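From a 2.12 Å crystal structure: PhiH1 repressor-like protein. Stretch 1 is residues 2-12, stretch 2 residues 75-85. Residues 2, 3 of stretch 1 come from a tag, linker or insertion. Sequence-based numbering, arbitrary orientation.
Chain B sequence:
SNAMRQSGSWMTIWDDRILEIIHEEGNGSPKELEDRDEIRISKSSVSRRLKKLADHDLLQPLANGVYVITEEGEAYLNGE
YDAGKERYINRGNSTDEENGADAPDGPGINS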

ATOM      1  N   ASN B   2      -5.724  12.940  -4.127  1.00 89.06           N
ATOM      2  CA  ASN B   2      -4.508  13.683  -4.479  1.00130.21           C
ATOM      3  C   ASN B   2      -3.463  13.709  -3.370  1.00136.77           C
ATOM      4  O   ASN B   2      -2.259  13.600  -3.632  1.00108.87           O
ATOM      5  CB  ASN B   2      -4.840  15.115  -4.904  1.00109.13           C
ATOM      6  CG  ASN B   2      -5.337  15.194  -6.331  1.00142.56           C
ATOM      7  OD1 ASN B   2      -5.057  14.315  -7.146  1.00138.86           O
ATOM      8  ND2 ASN B   2      -6.080  16.250  -6.644  1.00133.20           N
ATOM      9  N   ALA B   3      -3.930  13.877  -2.134  1.00116.50           N
ATOM     10  CA  ALA B   3      -3.056  13.803  -0.968  1.00 79.81           C
ATOM     11  C   ALA B   3      -2.652  12.348  -0.728  1.00 76.85           C
ATOM     12  O   ALA B   3      -3.290  11.415  -1.234  1.00 84.95           O
ATOM     13  CB  ALA B   3      -3.748  14.390   0.276  1.00 69.23           C
HETATM   14  N   MSE B   4      -1.582  12.159   0.033  1.00 58.14           N
HETATM   15  CA  MSE B   4      -1.090  10.824   0.352  1.00 81.74           C
HETATM   16  C   MSE B   4      -2.015  10.060   1.304  1.00 57.24           C
HETATM   17  O   MSE B   4      -2.563  10.630   2.251  1.00 49.30           O
HETATM   18  CB  MSE B   4       0.282  10.940   0.989  1.00 63.29           C
HETATM   19  CG  MSE B   4       0.852   9.630   1.414  1.00104.21           C
HETATM   20 SE   MSE B   4       2.696   9.985   1.697  0.55 73.10          SE
HETATM   21  CE  MSE B   4       3.027  11.005   0.070  1.00 62.95           C
ATOM     22  N   ARG B   5      -2.175   8.764   1.064  1.00 48.71           N
ATOM     23  CA  ARG B   5      -2.971   7.906   1.952  1.00 45.11           C
ATOM     24  C   ARG B   5      -2.480   7.901   3.404  1.00 45.33           C
ATOM     25  O   ARG B   5      -1.270   7.856   3.667  1.00 45.82           O
ATOM     26  CB  ARG B   5      -2.996   6.476   1.409  1.00 42.81           C
ATOM     27  CG  ARG B   5      -3.888   6.366   0.205  1.00 47.16           C
ATOM     28  CD  ARG B   5      -3.758   5.031  -0.440  1.00 51.13           C
ATOM     29  NE  ARG B   5      -4.280   5.082  -1.795  1.00 51.45           N
ATOM     30  CZ  ARG B   5      -4.218   4.062  -2.640  1.00 72.72           C
ATOM     31  NH1 ARG B   5      -3.667   2.907  -2.265  1.00 42.30           N
ATOM     32  NH2 ARG B   5      -4.712   4.193  -3.857  1.00 42.73           N
ATOM     33  N   GLN B   6      -3.429   7.974   4.337  1.00 43.97           N
ATOM     34  CA  GLN B   6      -3.128   7.882   5.762  1.00 49.49           C
ATOM     35  C   GLN B   6      -3.496   6.476   6.204  1.00 39.63           C
ATOM     36  O   GLN B   6      -4.632   6.256   6.628  1.00 43.43           O
ATOM     37  CB  GLN B   6      -4.014   8.853   6.557  1.00 44.62           C
ATOM     38  CG  GLN B   6      -3.370  10.122   6.964  1.00 65.80           C
ATOM     39  CD  GLN B   6      -2.107   9.906   7.760  1.00 66.08           C
ATOM     40  OE1 GLN B   6      -1.179  10.670   7.607  1.00 65.08           O
ATOM     41  NE2 GLN B   6      -2.059   8.858   8.609  1.00 57.73           N
ATOM     42  N   SER B   7      -2.564   5.533   6.106  1.00 44.76           N
ATOM     43  CA  SER B   7      -2.874   4.128   6.422  1.00 49.27           C
ATOM     44  C   SER B   7      -2.953   3.864   7.925  1.00 53.39           C
ATOM     45  O   SER B   7      -2.421   4.622   8.727  1.00 45.26           O
ATOM     46  CB  SER B   7      -1.821   3.196   5.824  1.00 45.05           C
ATOM     47  OG  SER B   7      -1.874   3.191   4.410  1.00 47.18           O
ATOM     48  N   GLY B   8      -3.622   2.777   8.283  1.00 54.01           N
ATOM     49  CA  GLY B   8      -3.718   2.337   9.661  1.00 62.90           C
ATOM     50  C   GLY B   8      -2.702   1.245   9.946  1.00 45.01           C
ATOM     51  O   GLY B   8      -2.276   0.525   9.042  1.00 45.82           O
ATOM     52  N   SER B   9      -2.315   1.124  11.212  1.00 51.73           N
ATOM     53  CA  SER B   9      -1.262   0.191  11.616  1.00 44.79           C
ATOM     54  C   SER B   9      -1.678  -1.272  11.443  1.00 47.08           C
ATOM     55  O   SER B   9      -0.834  -2.165  11.421  1.00 43.78           O
ATOM     56  CB  SER B   9      -0.788   0.488  13.061  1.00 55.11           C
ATOM     57  OG  SER B   9      -1.838   0.375  14.013  1.00 79.20           O
ATOM     58  N   TRP B  10      -2.981  -1.506  11.311  1.00 49.16           N
ATOM     59  CA  TRP B  10      -3.522  -2.850  11.114  1.00 51.83           C
ATOM     60  C   TRP B  10      -3.554  -3.279   9.637  1.00 46.01           C
ATOM     61  O   TRP B  10      -3.969  -4.387   9.331  1.00 55.56           O
ATOM     62  CB  TRP B  10      -4.947  -2.907  11.646  1.00 43.67           C
ATOM     63  CG  TRP B  10      -5.807  -1.843  11.033  1.00 51.82           C
ATOM     64  CD1 TRP B  10      -5.988  -0.568  11.490  1.00 44.45           C
ATOM     65  CD2 TRP B  10      -6.581  -1.956   9.835  1.00 40.53           C
ATOM     66  NE1 TRP B  10      -6.817   0.126  10.638  1.00 50.83           N
ATOM     67  CE2 TRP B  10      -7.202  -0.704   9.619  1.00 54.39           C
ATOM     68  CE3 TRP B  10      -6.816  -3.001   8.913  1.00 39.07           C
ATOM     69  CZ2 TRP B  10      -8.049  -0.461   8.527  1.00 45.08           C
ATOM     70  CZ3 TRP B  10      -7.665  -2.754   7.818  1.00 43.86           C
ATOM     71  CH2 TRP B  10      -8.260  -1.491   7.634  1.00 46.75           C
HETATM   72  N   MSE B  11      -3.130  -2.409   8.727  1.00 56.89           N
HETATM   73  CA  MSE B  11      -3.271  -2.719   7.307  1.00 55.12           C
HETATM   74  C   MSE B  11      -2.077  -3.474   6.757  1.00 47.02           C
HETATM   75  O   MSE B  11      -0.977  -3.404   7.297  1.00 53.89           O
HETATM   76  CB  MSE B  11      -3.527  -1.457   6.473  1.00 49.04           C
HETATM   77  CG  MSE B  11      -4.812  -0.743   6.798  1.00 68.28           C
HETATM   78 SE   MSE B  11      -5.017   0.822   5.653  0.62 43.32          SE
HETATM   79  CE  MSE B  11      -5.456  -0.084   4.052  1.00 58.99           C
ATOM     80  N   THR B  12      -2.321  -4.211   5.675  1.00 43.84           N
ATOM     81  CA  THR B  12      -1.276  -4.850   4.900  1.00 49.14           C
ATOM     82  C   THR B  12      -1.297  -4.227   3.521  1.00 48.68           C
ATOM     83  O   THR B  12      -2.213  -3.492   3.159  1.00 50.08           O
ATOM     84  CB  THR B  12      -1.546  -6.362   4.719  1.00 46.61           C
ATOM     85  OG1 THR B  12      -2.726  -6.546   3.918  1.00 54.68           O
ATOM     86  CG2 THR B  12      -1.747  -7.030   6.081  1.00 55.96           C
TER
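Stretch 2 (75-85) AYLNGEYDAGK

Stretch 2 begins as the last turn of a helix, residues 75-77, and leaves helical geometry at Asn78. It then runs alongside the extended residues 3-8 in the same direction; stretch 1 then turns at Gly8 to Met11, a type I turn. Gly79 lies beside Arg5, CA to CA 4.1 Å, and Gly84 beside Gly8, CA to CA 3.5 Å. The two stretches together bury 669 Å².

Tyr76 is covered most. Its side chain is t, and its ring reaches in among Arg5, Ser7 and Met11. Arg5 CG lies over one face. Ser7 OG donates a hydrogen bond to Tyr76 OH at 2.8 Å. Selenomethionine Met11 approaches obliquely, with Met11 CE 3.6 Å from Tyr76 CZ.

Arg5, covered almost as much as Tyr76, lies against the end of the helix. Arg5 NE donates a hydrogen bond to Leu77 O at 3.1 Å, a carbonyl near the helix end. Leu77 CD2 packs over one face of the guanidinium, 3.7 Å from Arg5 CZ.

Gln6 points toward stretch 2, and Gln6 CB is 3.6 Å from Asp82 CA. Gln6 O accepts a hydrogen bond from Ala83 N at 2.9 Å. Water 2 joins the backbones here, accepting from Gln6 N and donating to Tyr76 O and Tyr81 O.

Beyond this, Trp10 NE1 donates to Ala83 O at 3.1 Å. Gly79 has positive phi, and a CB there would clash with O of Ala3, a residue left from the tag.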

ATOM      1  N   ALA B  75     -12.700   7.718   0.223  1.00 51.94           N
ATOM      2  CA  ALA B  75     -12.004   8.861   0.775  1.00 58.68           C
ATOM      3  C   ALA B  75     -10.605   8.437   1.189  1.00 56.93           C
ATOM      4  O   ALA B  75      -9.631   9.196   1.026  1.00 46.50           O
ATOM      5  CB  ALA B  75     -12.773   9.421   1.973  1.00 46.50           C
ATOM      6  N   TYR B  76     -10.506   7.219   1.729  1.00 46.79           N
ATOM      7  CA  TYR B  76      -9.195   6.702   2.162  1.00 43.88           C
ATOM      8  C   TYR B  76      -8.215   6.606   0.978  1.00 44.02           C
ATOM      9  O   TYR B  76      -7.083   7.087   1.053  1.00 46.20           O
ATOM     10  CB  TYR B  76      -9.318   5.328   2.855  1.00 39.16           C
ATOM     11  CG  TYR B  76      -7.977   4.615   2.880  1.00 37.37           C
ATOM     12  CD1 TYR B  76      -6.975   5.020   3.773  1.00 39.59           C
ATOM     13  CD2 TYR B  76      -7.689   3.569   1.979  1.00 36.12           C
ATOM     14  CE1 TYR B  76      -5.708   4.398   3.785  1.00 48.22           C
ATOM     15  CE2 TYR B  76      -6.425   2.931   1.994  1.00 45.81           C
ATOM     16  CZ  TYR B  76      -5.449   3.349   2.914  1.00 47.21           C
ATOM     17  OH  TYR B  76      -4.195   2.769   2.936  1.00 44.00           O
ATOM     18  N   LEU B  77      -8.646   5.965  -0.109  1.00 43.80           N
ATOM     19  CA  LEU B  77      -7.800   5.891  -1.310  1.00 50.45           C
ATOM     20  C   LEU B  77      -7.321   7.288  -1.772  1.00 49.25           C
ATOM     21  O   LEU B  77      -6.211   7.429  -2.304  1.00 47.59           O
ATOM     22  CB  LEU B  77      -8.538   5.166  -2.445  1.00 45.17           C
ATOM     23  CG  LEU B  77      -8.905   3.702  -2.160  1.00 58.57           C
ATOM     24  CD1 LEU B  77      -9.743   3.096  -3.271  1.00 53.80           C
ATOM     25  CD2 LEU B  77      -7.655   2.853  -1.941  1.00 42.80           C
ATOM     26  N   ASN B  78      -8.145   8.314  -1.530  1.00 55.27           N
ATOM     27  CA  ASN B  78      -7.850   9.693  -1.952  1.00 54.60           C
ATOM     28  C   ASN B  78      -7.168  10.556  -0.910  1.00 65.60           C
ATOM     29  O   ASN B  78      -7.073  11.777  -1.070  1.00 60.75           O
ATOM     30  CB  ASN B  78      -9.138  10.389  -2.390  1.00 65.68           C
ATOM     31  CG  ASN B  78      -9.770   9.719  -3.579  1.00 78.39           C
ATOM     32  OD1 ASN B  78      -9.076   9.372  -4.535  1.00 74.04           O
ATOM     33  ND2 ASN B  78     -11.084   9.523  -3.532  1.00 77.48           N
ATOM     34  N   GLY B  79      -6.697   9.929   0.163  1.00 46.90           N
ATOM     35  CA  GLY B  79      -5.976  10.661   1.191  1.00 52.11           C
ATOM     36  C   GLY B  79      -6.837  11.576   2.057  1.00 48.06           C
ATOM     37  O   GLY B  79      -6.337  12.552   2.626  1.00 59.77           O
ATOM     38  N   GLU B  80      -8.122  11.249   2.177  1.00 52.68           N
ATOM     39  CA  GLU B  80      -9.082  12.119   2.855  1.00 54.18           C
ATOM     40  C   GLU B  80      -9.661  11.452   4.085  1.00 63.35           C
ATOM     41  O   GLU B  80     -10.480  12.033   4.791  1.00 62.18           O
ATOM     42  CB  GLU B  80     -10.232  12.470   1.910  1.00 58.39           C
ATOM     43  CG  GLU B  80      -9.888  13.502   0.852  1.00 53.82           C
ATOM     44  CD  GLU B  80     -10.833  13.422  -0.351  1.00129.09           C
ATOM     45  OE1 GLU B  80     -11.868  12.712  -0.267  1.00 84.37           O
ATOM     46  OE2 GLU B  80     -10.535  14.069  -1.381  1.00 93.36           O
ATOM     47  N   TYR B  81      -9.248  10.219   4.335  1.00 50.74           N
ATOM     48  CA  TYR B  81      -9.728   9.485   5.496  1.00 47.46           C
ATOM     49  C   TYR B  81      -8.553   8.748   6.139  1.00 55.19           C
ATOM     50  O   TYR B  81      -7.836   7.997   5.488  1.00 49.18           O
ATOM     51  CB  TYR B  81     -10.849   8.525   5.096  1.00 42.45           C
ATOM     52  CG  TYR B  81     -11.451   7.801   6.275  1.00 63.24           C
ATOM     53  CD1 TYR B  81     -12.532   8.333   6.960  1.00 58.45           C
ATOM     54  CD2 TYR B  81     -10.935   6.581   6.708  1.00 39.76           C
ATOM     55  CE1 TYR B  81     -13.086   7.671   8.044  1.00 63.83           C
ATOM     56  CE2 TYR B  81     -11.479   5.917   7.788  1.00 49.64           C
ATOM     57  CZ  TYR B  81     -12.544   6.471   8.455  1.00 53.81           C
ATOM     58  OH  TYR B  81     -13.073   5.808   9.527  1.00 56.69           O
ATOM     59  N   ASP B  82      -8.344   9.014   7.414  1.00 49.21           N
ATOM     60  CA  ASP B  82      -7.242   8.456   8.176  1.00 57.19           C
ATOM     61  C   ASP B  82      -7.701   7.086   8.676  1.00 58.73           C
ATOM     62  O   ASP B  82      -8.544   6.982   9.583  1.00 49.17           O
ATOM     63  CB  ASP B  82      -6.907   9.411   9.347  1.00 43.81           C
ATOM     64  CG  ASP B  82      -5.781   8.888  10.257  1.00 58.24           C
ATOM     65  OD1 ASP B  82      -5.541   7.650  10.356  1.00 54.57           O
ATOM     66  OD2 ASP B  82      -5.137   9.744  10.892  1.00 54.11           O
ATOM     67  N   ALA B  83      -7.180   6.030   8.065  1.00 44.58           N
ATOM     68  CA  ALA B  83      -7.666   4.685   8.391  1.00 50.73           C
ATOM     69  C   ALA B  83      -7.122   4.152   9.723  1.00 42.25           C
ATOM     70  O   ALA B  83      -7.578   3.114  10.202  1.00 47.25           O
ATOM     71  CB  ALA B  83      -7.350   3.716   7.267  1.00 49.52           C
ATOM     72  N   GLY B  84      -6.134   4.852  10.287  1.00 38.27           N
ATOM     73  CA  GLY B  84      -5.631   4.580  11.635  1.00 50.08           C
ATOM     74  C   GLY B  84      -6.500   5.213  12.725  1.00 63.39           C
ATOM     75  O   GLY B  84      -7.028   4.514  13.594  1.00 52.04           O
ATOM     76  N   LYS B  85      -6.660   6.536  12.688  1.00 49.14           N
ATOM     77  CA  LYS B  85      -7.522   7.218  13.667  1.00 51.61           C
ATOM     78  C   LYS B  85      -8.996   6.948  13.395  1.00 63.74           C
ATOM     79  O   LYS B  85      -9.815   7.035  14.300  1.00 52.58           O
ATOM     80  CB  LYS B  85      -7.261   8.735  13.697  1.00 49.50           C
ATOM     81  CG  LYS B  85      -5.863   9.168  14.171  1.00 56.81           C
ATOM     82  CD  LYS B  85      -5.796  10.706  14.303  1.00 77.27           C
ATOM     83  CE  LYS B  85      -4.665  11.206  15.213  1.00 71.96           C
ATOM     84  NZ  LYS B  85      -3.342  10.981  14.596  1.00 79.07           N
TER
HETATM   85  O   HOH W   1      -3.983   8.919  -3.189  1.00 73.52           O
HETATM   86  O   HOH W   2      -6.176   8.361   3.374  1.00 43.21           O
HETATM   87  O   HOH W   3      -2.925   6.905  10.748  1.00 57.10           O